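Local coordinates for protein hypoxanthine-guanine phosphoribosyltransferase (Thermus thermophilus, PDB 3ACC) that probably catalyses the magnesium-dependent transfer of a phosphoribosyl group from 5-phospho-alpha-D-ribose 1-diphosphate to hypoxanthine or guanine, yielding IMP or GMP in purine salvage, at residues G10-S15 with E152-Y157; T38-C43 with T64-A69; L109-L114 with V140-H145. All blocks are in the same frame, centred on the assembly; numbering follows the deposited sequence.

Contact 1 (G10-S15 with E152-Y157); sequences GPVQIS and EDAYVY. With 5GP (guanosine-5'-monophosphate), chain B.
This is an apolar loop-to-loop packing contact on the base-binding side of the fold: Pro11 and Val12, just before helix 16-33, lie against Glu152, Ala154 and Val156, and the two segments bury 224 Å² between them. Val12 divides its methyls. With CG1 anti to the backbone N (chi1 179°), Val12 CG1 meets Val156 CG1 at 3.9 Å, while CG2 touches both Ala154 CB and the CG methylene of Glu152. Pro11 CG adds a second approach to Ala154 CB, at 3.8 Å. The Glu152 side chain runs antiparallel to that of Val12 and brings OE2 to 3.5 Å from Pro11 CB, a van der Waals approach to the ring. The two segments probably belong to the hood that closes over the base in type I phosphoribosyltransferases; consistent with that, Val12 O bonds Ser175 OG, and Gly10 and Tyr157 make backbone bonds to strand 174-175. From this packed segment Val156 reads the guanine of the bound GMP with its backbone: Val156 N donates to O6 of the nucleotide (3.0 Å, 153°), and nucleotide N1 donates to Val156 O (2.7 Å, 162°), with a weak third bond from N2. Val156 CG2 also lies 3.5 Å from nucleotide O6. The base sets its N1 over the centre of the Tyr155 ring, whose OH is held by Asp162 O, and Ala154 O receives Lys134 NZ, itself a ligand of the nucleotide.

Contact 2 (T38-C43 with T64-A69); sequences TPHLIC and TMDFIA
His40 and Thr64 meet across a parallel strand pair, where His40 ND1 and Thr64 OG1 share a 2.7 Å hydrogen bond whose donor either atom could be. The pair belongs to the beta-alpha-beta unit of strand 40-45, helix 49-56 and strand 64-69, the last outermost in the parallel sheet within this chain. The parallel register follows from backbone bonds that alternate about Leu41 and Cys43: Leu41 N donates to Thr64 O at 2.9 Å, Asp66 N to Leu41 O, Cys43 N to Asp66 O and Ile68 N to Cys43 O. His40 leans across to the neighbouring strand because its chi1 of 175° turns CG away from the backbone N, and its far nitrogen, NE2, holds a water at 2.7 Å that donates to Asp66 OD2. Replacing this histidine by an alanine removes both ring nitrogens and is likely to leave Thr64 OG1 without this partner and the water without one of its two holders. Further out, Arg96 NH2 also bonds Thr64 OG1, and the backbone N atoms of Arg90 and Leu91 fix Asp66 OD2. On the sheet face carrying Leu41, Cys43, Met65 and Phe67, Met52 of helix 49-56 packs on the first three, while Phe49 of the second subunit meets the Phe67 ring edge-to-face. That ring also receives Cys43 SG obliquely, 4.8 Å from its centroid, with Cys43 CB 3.6 Å from Phe67 CD1.

Contact 3 (L109-L114 with V140-H145); sequences LTLSYL and VEVPIH. With 5GP (guanosine-5'-monophosphate), chain B.
Leu111 lays one methyl, CD2, across Val142, crossing it obliquely and coming within 3.9 Å of Val142 CG2 and equally near Pro143 O. The leucine belongs to the first turns of helix 109-120, which continues from the loop of the PRPP-binding motif (Glu102 to Thr110), characteristic of type I phosphoribosyltransferases; its partner is the irregular segment between strands 132-133 and 146-150. One residue on, Ser112 takes up the other Val142 branch: Val142 CG1 sits 3.8 Å from Ser112 CA and as close to its CB. Because Ser112 OG is anti to the backbone N (chi1 -178°), it extends to Val140, where OG approaches CG1 at 3.7 Å without a polar partner in that valine. The contact is thus entirely van der Waals, 250 Å² in all, and is partly buried. Val105 of strand 104-105 touches both Leu111 and Val142, placing the pair against the sheet, and a backbone bond ties Val140 to Thr107 of the binding loop. Thr107 OG1 in turn accepts Leu109 N at the start of the helix. As the bond from Thr110 N attests, the helix presents its N-terminal end to the nucleotide phosphate, where its dipole would probably help to stabilise the negative charge. Two bonds from one residue grip the same phosphate oxygen: Thr110 N donates to nucleotide O2P at 2.8 Å (159°), and Thr110 OG1, set beside that N by chi1 of -61°, donates to O2P at 2.7 Å.

Along the chain, contact 1 closes the longest loop, and contacts 2 and 3 lie in series within it; all three belong to the one phosphoribosyltransferase fold. Contacts 1 and 2 are on opposite sides of the chain's centre, their own centres about 27 Å apart. Within this chain, contact 2 joins two strands at one margin of the parallel sheet; contact 3, centred about 17 Å from it, packs helix 109-120 on the 140-145 loop, next to strand 104-105 at the other margin. Contacts 1 and 3, centres about 21 Å apart, share the bound GMP: the first meets its base, the third its phosphate, so it probably bridges hood and core, while contact 2 forms part of the subunit interface.

Contact 1 (G10-S15 with E152-Y157)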
loop_
_atom_site.group_PDB
_atom_site.type_symbol
_atom_site.label_atom_id
_atom_site.label_comp_id
_atom_site.label_asym_id
_atom_site.label_seq_id
_atom_site.Cartn_x
_atom_site.Cartn_y
_atom_site.Cartn_z
ATOM N N GLY A 10 1.028 -11.348 22.918
ATOM C CA GLY A 10 1.584 -12.550 22.324
ATOM C C GLY A 10 3.095 -12.604 22.449
ATOM O O GLY A 10 3.718 -11.628 22.867
ATOM N N PRO A 11 3.721 -13.729 22.073
ATOM C CA PRO A 11 5.176 -13.880 22.162
ATOM C C PRO A 11 6.002 -13.121 21.126
ATOM O O PRO A 11 7.204 -12.956 21.308
ATOM C CB PRO A 11 5.365 -15.392 22.058
ATOM C CG PRO A 11 4.275 -15.783 21.119
ATOM C CD PRO A 11 3.091 -14.984 21.626
ATOM N N VAL A 12 5.366 -12.660 20.050
ATOM C CA VAL A 12 6.074 -11.938 18.992
ATOM C C VAL A 12 5.811 -10.432 19.011
ATOM O O VAL A 12 4.664 -9.986 18.946
ATOM C CB VAL A 12 5.691 -12.490 17.598
ATOM C CG1 VAL A 12 6.422 -11.718 16.508
ATOM C CG2 VAL A 12 6.044 -13.966 17.515
ATOM N N GLN A 13 6.889 -9.656 19.097
ATOM C CA GLN A 13 6.800 -8.202 19.133
ATOM C C GLN A 13 7.975 -7.634 18.340
ATOM O O GLN A 13 9.133 -7.986 18.586
ATOM C CB GLN A 13 6.883 -7.694 20.582
ATOM C CG GLN A 13 5.980 -8.395 21.605
ATOM C CD GLN A 13 4.510 -8.028 21.479
ATOM O OE1 GLN A 13 4.167 -6.944 21.000
ATOM N NE2 GLN A 13 3.632 -8.923 21.935
ATOM N N ILE A 14 7.689 -6.760 17.382
ATOM C CA ILE A 14 8.754 -6.157 16.585
ATOM C C ILE A 14 8.410 -4.687 16.377
ATOM O O ILE A 14 7.371 -4.359 15.805
ATOM C CB ILE A 14 8.909 -6.870 15.221
ATOM C CG1 ILE A 14 8.917 -8.388 15.432
ATOM C CG2 ILE A 14 10.215 -6.452 14.559
ATOM C CD1 ILE A 14 9.063 -9.195 14.162
ATOM N N SER A 15 9.288 -3.811 16.854
ATOM C CA SER A 15 9.073 -2.370 16.774
ATOM C C SER A 15 9.141 -1.763 15.378
ATOM O O SER A 15 9.763 -2.311 14.466
ATOM C CB SER A 15 10.079 -1.649 17.666
ATOM O OG SER A 15 11.369 -1.668 17.077
ATOM N N GLU A 152 8.643 -17.436 15.674
ATOM C CA GLU A 152 8.045 -18.643 16.225
ATOM C C GLU A 152 6.580 -18.657 15.813
ATOM O O GLU A 152 6.062 -17.670 15.285
ATOM C CB GLU A 152 8.144 -18.652 17.753
ATOM C CG GLU A 152 7.436 -17.492 18.438
ATOM C CD GLU A 152 7.441 -17.623 19.955
ATOM O OE1 GLU A 152 6.728 -18.506 20.487
ATOM O OE2 GLU A 152 8.168 -16.845 20.613
ATOM N N ASP A 153 5.912 -19.775 16.063
ATOM C CA ASP A 153 4.510 -19.902 15.714
ATOM C C ASP A 153 3.622 -19.039 16.607
ATOM O O ASP A 153 3.568 -19.233 17.824
ATOM C CB ASP A 153 4.083 -21.366 15.805
ATOM C CG ASP A 153 2.623 -21.561 15.485
ATOM O OD1 ASP A 153 2.064 -20.726 14.746
ATOM O OD2 ASP A 153 2.038 -22.554 15.959
ATOM N N ALA A 154 2.933 -18.078 15.995
ATOM C CA ALA A 154 2.039 -17.185 16.725
ATOM C C ALA A 154 1.215 -16.381 15.733
ATOM O O ALA A 154 1.629 -16.186 14.592
ATOM C CB ALA A 154 2.850 -16.239 17.611
ATOM N N TYR A 155 0.041 -15.923 16.150
ATOM C CA TYR A 155 -0.772 -15.120 15.251
ATOM C C TYR A 155 -0.408 -13.663 15.475
ATOM O O TYR A 155 -0.751 -13.072 16.501
ATOM C CB TYR A 155 -2.267 -15.332 15.487
ATOM C CG TYR A 155 -3.120 -14.646 14.435
ATOM C CD1 TYR A 155 -3.444 -13.290 14.540
ATOM C CD2 TYR A 155 -3.562 -15.338 13.310
ATOM C CE1 TYR A 155 -4.183 -12.645 13.550
ATOM C CE2 TYR A 155 -4.299 -14.703 12.310
ATOM C CZ TYR A 155 -4.605 -13.357 12.439
ATOM O OH TYR A 155 -5.319 -12.722 11.446
ATOM N N VAL A 156 0.298 -13.097 14.503
ATOM C CA VAL A 156 0.740 -11.714 14.574
ATOM C C VAL A 156 -0.231 -10.795 13.845
ATOM O O VAL A 156 -1.130 -11.254 13.145
ATOM C CB VAL A 156 2.146 -11.563 13.944
ATOM C CG1 VAL A 156 3.134 -12.493 14.646
ATOM C CG2 VAL A 156 2.089 -11.891 12.451
ATOM N N TYR A 157 -0.060 -9.496 14.040
ATOM C CA TYR A 157 -0.894 -8.508 13.377
ATOM C C TYR A 157 -0.215 -7.153 13.490
ATOM O O TYR A 157 0.732 -6.989 14.265
ATOM C CB TYR A 157 -2.306 -8.485 13.975
ATOM C CG TYR A 157 -2.396 -8.129 15.444
ATOM C CD1 TYR A 157 -2.597 -6.809 15.849
ATOM C CD2 TYR A 157 -2.317 -9.117 16.426
ATOM C CE1 TYR A 157 -2.727 -6.483 17.196
ATOM C CE2 TYR A 157 -2.441 -8.800 17.783
ATOM C CZ TYR A 157 -2.648 -7.482 18.159
ATOM O OH TYR A 157 -2.780 -7.162 19.491
HETATM P P 5GP B . -0.165 -19.593 4.268
HETATM O O1P 5GP B . -0.521 -20.685 5.195
HETATM O O2P 5GP B . -0.798 -19.898 2.831
HETATM O O3P 5GP B . 1.435 -19.491 4.133
HETATM O "O5'" 5GP B . -0.734 -18.204 4.887
HETATM C "C5'" 5GP B . -1.000 -17.301 3.819
HETATM C "C4'" 5GP B . -1.708 -16.055 4.360
HETATM O "O4'" 5GP B . -2.309 -16.328 5.666
HETATM C "C3'" 5GP B . -0.697 -14.926 4.620
HETATM O "O3'" 5GP B . -0.414 -14.207 3.419
HETATM C "C2'" 5GP B . -1.451 -14.066 5.634
HETATM O "O2'" 5GP B . -2.364 -13.162 4.997
HETATM C "C1'" 5GP B . -2.202 -15.118 6.480
HETATM N N9 5GP B . -1.514 -15.323 7.767
HETATM C C8 5GP B . -0.732 -16.388 8.144
HETATM N N7 5GP B . -0.289 -16.206 9.362
HETATM C C5 5GP B . -0.758 -15.026 9.833
HETATM C C6 5GP B . -0.624 -14.297 11.062
HETATM O O6 5GP B . 0.048 -14.735 11.985
HETATM N N1 5GP B . -1.269 -13.089 11.180
HETATM C C2 5GP B . -2.028 -12.591 10.140
HETATM N N2 5GP B . -2.662 -11.382 10.275
HETATM N N3 5GP B . -2.152 -13.259 9.004
HETATM C C4 5GP B . -1.550 -14.453 8.814
#

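Contact 2 (T38-C43 with T64-A69)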
loop_
_atom_site.group_PDB
_atom_site.type_symbol
_atom_site.label_atom_id
_atom_site.label_comp_id
_atom_site.label_asym_id
_atom_site.label_seq_id
_atom_site.Cartn_x
_atom_site.Cartn_y
_atom_site.Cartn_z
ATOM N N THR A 38 15.261 -4.232 -14.395
ATOM C CA THR A 38 14.025 -3.505 -14.119
ATOM C C THR A 38 12.993 -4.463 -13.537
ATOM O O THR A 38 12.148 -4.994 -14.258
ATOM C CB THR A 38 13.461 -2.888 -15.418
ATOM O OG1 THR A 38 14.451 -2.033 -16.000
ATOM C CG2 THR A 38 12.212 -2.075 -15.136
ATOM N N PRO A 39 13.044 -4.692 -12.217
ATOM C CA PRO A 39 12.094 -5.607 -11.579
ATOM C C PRO A 39 10.633 -5.180 -11.615
ATOM O O PRO A 39 10.310 -4.000 -11.759
ATOM C CB PRO A 39 12.622 -5.711 -10.150
ATOM C CG PRO A 39 13.200 -4.353 -9.918
ATOM C CD PRO A 39 13.938 -4.078 -11.217
ATOM N N HIS A 40 9.756 -6.168 -11.487
ATOM C CA HIS A 40 8.317 -5.945 -11.457
ATOM C C HIS A 40 7.860 -6.538 -10.133
ATOM O O HIS A 40 7.797 -7.759 -9.982
ATOM C CB HIS A 40 7.638 -6.672 -12.618
ATOM C CG HIS A 40 6.141 -6.602 -12.590
ATOM N ND1 HIS A 40 5.446 -5.415 -12.688
ATOM C CD2 HIS A 40 5.206 -7.578 -12.493
ATOM C CE1 HIS A 40 4.149 -5.663 -12.656
ATOM N NE2 HIS A 40 3.975 -6.969 -12.537
ATOM N N LEU A 41 7.562 -5.673 -9.168
ATOM C CA LEU A 41 7.129 -6.129 -7.854
ATOM C C LEU A 41 5.624 -6.330 -7.739
ATOM O O LEU A 41 4.843 -5.406 -7.959
ATOM C CB LEU A 41 7.600 -5.154 -6.769
ATOM C CG LEU A 41 9.099 -5.144 -6.461
ATOM C CD1 LEU A 41 9.876 -4.590 -7.644
ATOM C CD2 LEU A 41 9.351 -4.301 -5.223
ATOM N N ILE A 42 5.229 -7.546 -7.377
ATOM C CA ILE A 42 3.818 -7.877 -7.219
ATOM C C ILE A 42 3.447 -7.977 -5.735
ATOM O O ILE A 42 3.878 -8.897 -5.041
ATOM C CB ILE A 42 3.483 -9.218 -7.904
ATOM C CG1 ILE A 42 3.819 -9.141 -9.394
ATOM C CG2 ILE A 42 2.010 -9.546 -7.722
ATOM C CD1 ILE A 42 3.476 -10.404 -10.166
ATOM N N CYS A 43 2.656 -7.019 -5.261
ATOM C CA CYS A 43 2.207 -6.983 -3.870
ATOM C C CYS A 43 0.992 -7.884 -3.655
ATOM O O CYS A 43 0.010 -7.806 -4.402
ATOM C CB CYS A 43 1.844 -5.544 -3.469
ATOM S SG CYS A 43 1.107 -5.358 -1.803
ATOM N N THR A 64 8.497 -1.480 -11.851
ATOM C CA THR A 64 7.055 -1.369 -11.995
ATOM C C THR A 64 6.416 -2.237 -10.928
ATOM O O THR A 64 7.088 -3.042 -10.276
ATOM C CB THR A 64 6.564 -1.867 -13.372
ATOM O OG1 THR A 64 6.905 -3.247 -13.527
ATOM C CG2 THR A 64 7.188 -1.053 -14.496
ATOM N N MET A 65 5.115 -2.086 -10.740
ATOM C CA MET A 65 4.450 -2.893 -9.736
ATOM C C MET A 65 3.019 -3.219 -10.077
ATOM O O MET A 65 2.428 -2.621 -10.971
ATOM C CB MET A 65 4.529 -2.213 -8.358
ATOM C CG MET A 65 4.757 -0.710 -8.371
ATOM S SD MET A 65 4.930 -0.011 -6.694
ATOM C CE MET A 65 6.535 0.757 -6.779
ATOM N N ASP A 66 2.481 -4.211 -9.377
ATOM C CA ASP A 66 1.102 -4.621 -9.561
ATOM C C ASP A 66 0.585 -5.113 -8.211
ATOM O O ASP A 66 1.356 -5.300 -7.269
ATOM C CB ASP A 66 0.982 -5.727 -10.609
ATOM C CG ASP A 66 -0.340 -5.672 -11.355
ATOM O OD1 ASP A 66 -1.283 -5.028 -10.849
ATOM O OD2 ASP A 66 -0.441 -6.274 -12.440
ATOM N N PHE A 67 -0.721 -5.315 -8.126
ATOM C CA PHE A 67 -1.352 -5.748 -6.890
ATOM C C PHE A 67 -2.353 -6.854 -7.178
ATOM O O PHE A 67 -3.158 -6.738 -8.100
ATOM C CB PHE A 67 -2.079 -4.563 -6.250
ATOM C CG PHE A 67 -1.165 -3.455 -5.810
ATOM C CD1 PHE A 67 -0.822 -3.312 -4.467
ATOM C CD2 PHE A 67 -0.623 -2.571 -6.737
ATOM C CE1 PHE A 67 0.051 -2.305 -4.054
ATOM C CE2 PHE A 67 0.251 -1.563 -6.339
ATOM C CZ PHE A 67 0.591 -1.428 -4.993
ATOM N N ILE A 68 -2.297 -7.931 -6.402
ATOM C CA ILE A 68 -3.237 -9.029 -6.587
ATOM C C ILE A 68 -3.721 -9.570 -5.245
ATOM O O ILE A 68 -3.084 -9.364 -4.212
ATOM C CB ILE A 68 -2.617 -10.191 -7.411
ATOM C CG1 ILE A 68 -1.675 -11.033 -6.550
ATOM C CG2 ILE A 68 -1.888 -9.629 -8.610
ATOM C CD1 ILE A 68 -0.506 -10.290 -5.995
ATOM N N ALA A 69 -4.861 -10.247 -5.267
ATOM C CA ALA A 69 -5.437 -10.829 -4.064
ATOM C C ALA A 69 -5.586 -12.331 -4.284
ATOM O O ALA A 69 -5.942 -12.769 -5.378
ATOM C CB ALA A 69 -6.790 -10.198 -3.782
HETATM O O HOH W 1 1.498 -7.875 -13.242
#

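Contact 3 (L109-L114 with V140-H145)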
loop_
_atom_site.group_PDB
_atom_site.type_symbol
_atom_site.label_atom_id
_atom_site.label_comp_id
_atom_site.label_asym_id
_atom_site.label_seq_id
_atom_site.Cartn_x
_atom_site.Cartn_y
_atom_site.Cartn_z
ATOM N N LEU A 109 1.184 -22.664 1.666
ATOM C CA LEU A 109 0.214 -23.055 0.643
ATOM C C LEU A 109 -0.096 -21.929 -0.339
ATOM O O LEU A 109 0.042 -22.099 -1.547
ATOM C CB LEU A 109 -1.093 -23.515 1.300
ATOM C CG LEU A 109 -1.752 -24.804 0.796
ATOM C CD1 LEU A 109 -3.188 -24.869 1.310
ATOM C CD2 LEU A 109 -1.746 -24.851 -0.718
ATOM N N THR A 110 -0.521 -20.782 0.185
ATOM C CA THR A 110 -0.861 -19.640 -0.660
ATOM C C THR A 110 0.279 -19.232 -1.591
ATOM O O THR A 110 0.078 -19.078 -2.794
ATOM C CB THR A 110 -1.269 -18.422 0.186
ATOM O OG1 THR A 110 -2.419 -18.750 0.975
ATOM C CG2 THR A 110 -1.606 -17.243 -0.711
ATOM N N LEU A 111 1.475 -19.064 -1.039
ATOM C CA LEU A 111 2.619 -18.677 -1.849
ATOM C C LEU A 111 2.926 -19.742 -2.895
ATOM O O LEU A 111 3.348 -19.421 -4.004
ATOM C CB LEU A 111 3.850 -18.448 -0.966
ATOM C CG LEU A 111 5.122 -18.032 -1.710
ATOM C CD1 LEU A 111 4.854 -16.790 -2.559
ATOM C CD2 LEU A 111 6.229 -17.759 -0.700
ATOM N N SER A 112 2.711 -21.006 -2.541
ATOM C CA SER A 112 2.965 -22.107 -3.467
ATOM C C SER A 112 2.060 -22.001 -4.693
ATOM O O SER A 112 2.515 -22.181 -5.827
ATOM C CB SER A 112 2.724 -23.452 -2.784
ATOM O OG SER A 112 3.025 -24.516 -3.667
ATOM N N TYR A 113 0.779 -21.722 -4.460
ATOM C CA TYR A 113 -0.177 -21.579 -5.558
ATOM C C TYR A 113 0.185 -20.383 -6.427
ATOM O O TYR A 113 0.189 -20.475 -7.648
ATOM C CB TYR A 113 -1.603 -21.393 -5.031
ATOM C CG TYR A 113 -2.280 -22.662 -4.559
ATOM C CD1 TYR A 113 -2.206 -23.837 -5.310
ATOM C CD2 TYR A 113 -3.038 -22.676 -3.388
ATOM C CE1 TYR A 113 -2.873 -24.994 -4.907
ATOM C CE2 TYR A 113 -3.710 -23.826 -2.978
ATOM C CZ TYR A 113 -3.623 -24.982 -3.741
ATOM O OH TYR A 113 -4.286 -26.121 -3.340
ATOM N N LEU A 114 0.498 -19.263 -5.784
ATOM C CA LEU A 114 0.854 -18.044 -6.495
ATOM C C LEU A 114 2.078 -18.215 -7.389
ATOM O O LEU A 114 2.084 -17.765 -8.539
ATOM C CB LEU A 114 1.091 -16.911 -5.498
ATOM C CG LEU A 114 1.535 -15.568 -6.079
ATOM C CD1 LEU A 114 0.573 -15.132 -7.193
ATOM C CD2 LEU A 114 1.583 -14.534 -4.953
ATOM N N VAL A 140 4.545 -26.825 2.924
ATOM C CA VAL A 140 4.984 -26.847 1.540
ATOM C C VAL A 140 6.209 -25.951 1.451
ATOM O O VAL A 140 6.139 -24.762 1.755
ATOM C CB VAL A 140 3.901 -26.298 0.589
ATOM C CG1 VAL A 140 4.346 -26.482 -0.854
ATOM C CG2 VAL A 140 2.583 -27.010 0.835
ATOM N N GLU A 141 7.330 -26.522 1.033
ATOM C CA GLU A 141 8.570 -25.769 0.929
ATOM C C GLU A 141 8.528 -24.733 -0.190
ATOM O O GLU A 141 8.483 -25.078 -1.372
ATOM C CB GLU A 141 9.743 -26.728 0.707
ATOM C CG GLU A 141 11.108 -26.103 0.923
ATOM C CD GLU A 141 11.224 -25.418 2.276
ATOM O OE1 GLU A 141 10.791 -26.011 3.287
ATOM O OE2 GLU A 141 11.756 -24.290 2.325
ATOM N N VAL A 142 8.532 -23.462 0.199
ATOM C CA VAL A 142 8.514 -22.361 -0.756
ATOM C C VAL A 142 9.708 -21.450 -0.504
ATOM O O VAL A 142 10.172 -21.300 0.627
ATOM C CB VAL A 142 7.212 -21.547 -0.661
ATOM C CG1 VAL A 142 6.067 -22.326 -1.310
ATOM C CG2 VAL A 142 6.889 -21.250 0.793
ATOM N N PRO A 143 10.230 -20.830 -1.565
ATOM C CA PRO A 143 11.381 -19.945 -1.413
ATOM C C PRO A 143 11.091 -18.540 -0.910
ATOM O O PRO A 143 10.062 -17.944 -1.234
ATOM C CB PRO A 143 11.977 -19.924 -2.816
ATOM C CG PRO A 143 10.744 -19.975 -3.687
ATOM C CD PRO A 143 9.878 -21.017 -2.988
ATOM N N ILE A 144 12.006 -18.029 -0.091
ATOM C CA ILE A 144 11.919 -16.667 0.406
ATOM C C ILE A 144 13.334 -16.121 0.269
ATOM O O ILE A 144 14.196 -16.402 1.096
ATOM C CB ILE A 144 11.488 -16.586 1.880
ATOM C CG1 ILE A 144 10.152 -17.300 2.085
ATOM C CG2 ILE A 144 11.341 -15.120 2.278
ATOM C CD1 ILE A 144 9.566 -17.094 3.464
ATOM N N HIS A 145 13.578 -15.349 -0.783
ATOM C CA HIS A 145 14.911 -14.806 -1.019
ATOM C C HIS A 145 15.230 -13.568 -0.195
ATOM O O HIS A 145 16.394 -13.259 0.045
ATOM C CB HIS A 145 15.084 -14.484 -2.505
ATOM C CG HIS A 145 14.693 -15.608 -3.410
ATOM N ND1 HIS A 145 13.378 -15.947 -3.649
ATOM C CD2 HIS A 145 15.443 -16.493 -4.109
ATOM C CE1 HIS A 145 13.336 -16.994 -4.455
ATOM N NE2 HIS A 145 14.576 -17.345 -4.748
HETATM P P 5GP B . -0.165 -19.593 4.268
HETATM O O1P 5GP B . -0.521 -20.685 5.195
HETATM O O2P 5GP B . -0.798 -19.898 2.831
HETATM O O3P 5GP B . 1.435 -19.491 4.133
HETATM O "O5'" 5GP B . -0.734 -18.204 4.887
HETATM C "C5'" 5GP B . -1.000 -17.301 3.819
HETATM C "C4'" 5GP B . -1.708 -16.055 4.360
HETATM O "O4'" 5GP B . -2.309 -16.328 5.666
HETATM C "C3'" 5GP B . -0.697 -14.926 4.620
HETATM O "O3'" 5GP B . -0.414 -14.207 3.419
HETATM C "C2'" 5GP B . -1.451 -14.066 5.634
HETATM O "O2'" 5GP B . -2.364 -13.162 4.997
HETATM C "C1'" 5GP B . -2.202 -15.118 6.480
HETATM N N9 5GP B . -1.514 -15.323 7.767
HETATM C C8 5GP B . -0.732 -16.388 8.144
HETATM N N7 5GP B . -0.289 -16.206 9.362
HETATM C C5 5GP B . -0.758 -15.026 9.833
HETATM C C6 5GP B . -0.624 -14.297 11.062
HETATM O O6 5GP B . 0.048 -14.735 11.985
HETATM N N1 5GP B . -1.269 -13.089 11.180
HETATM C C2 5GP B . -2.028 -12.591 10.140
HETATM N N2 5GP B . -2.662 -11.382 10.275
HETATM N N3 5GP B . -2.152 -13.259 9.004
HETATM C C4 5GP B . -1.550 -14.453 8.814
#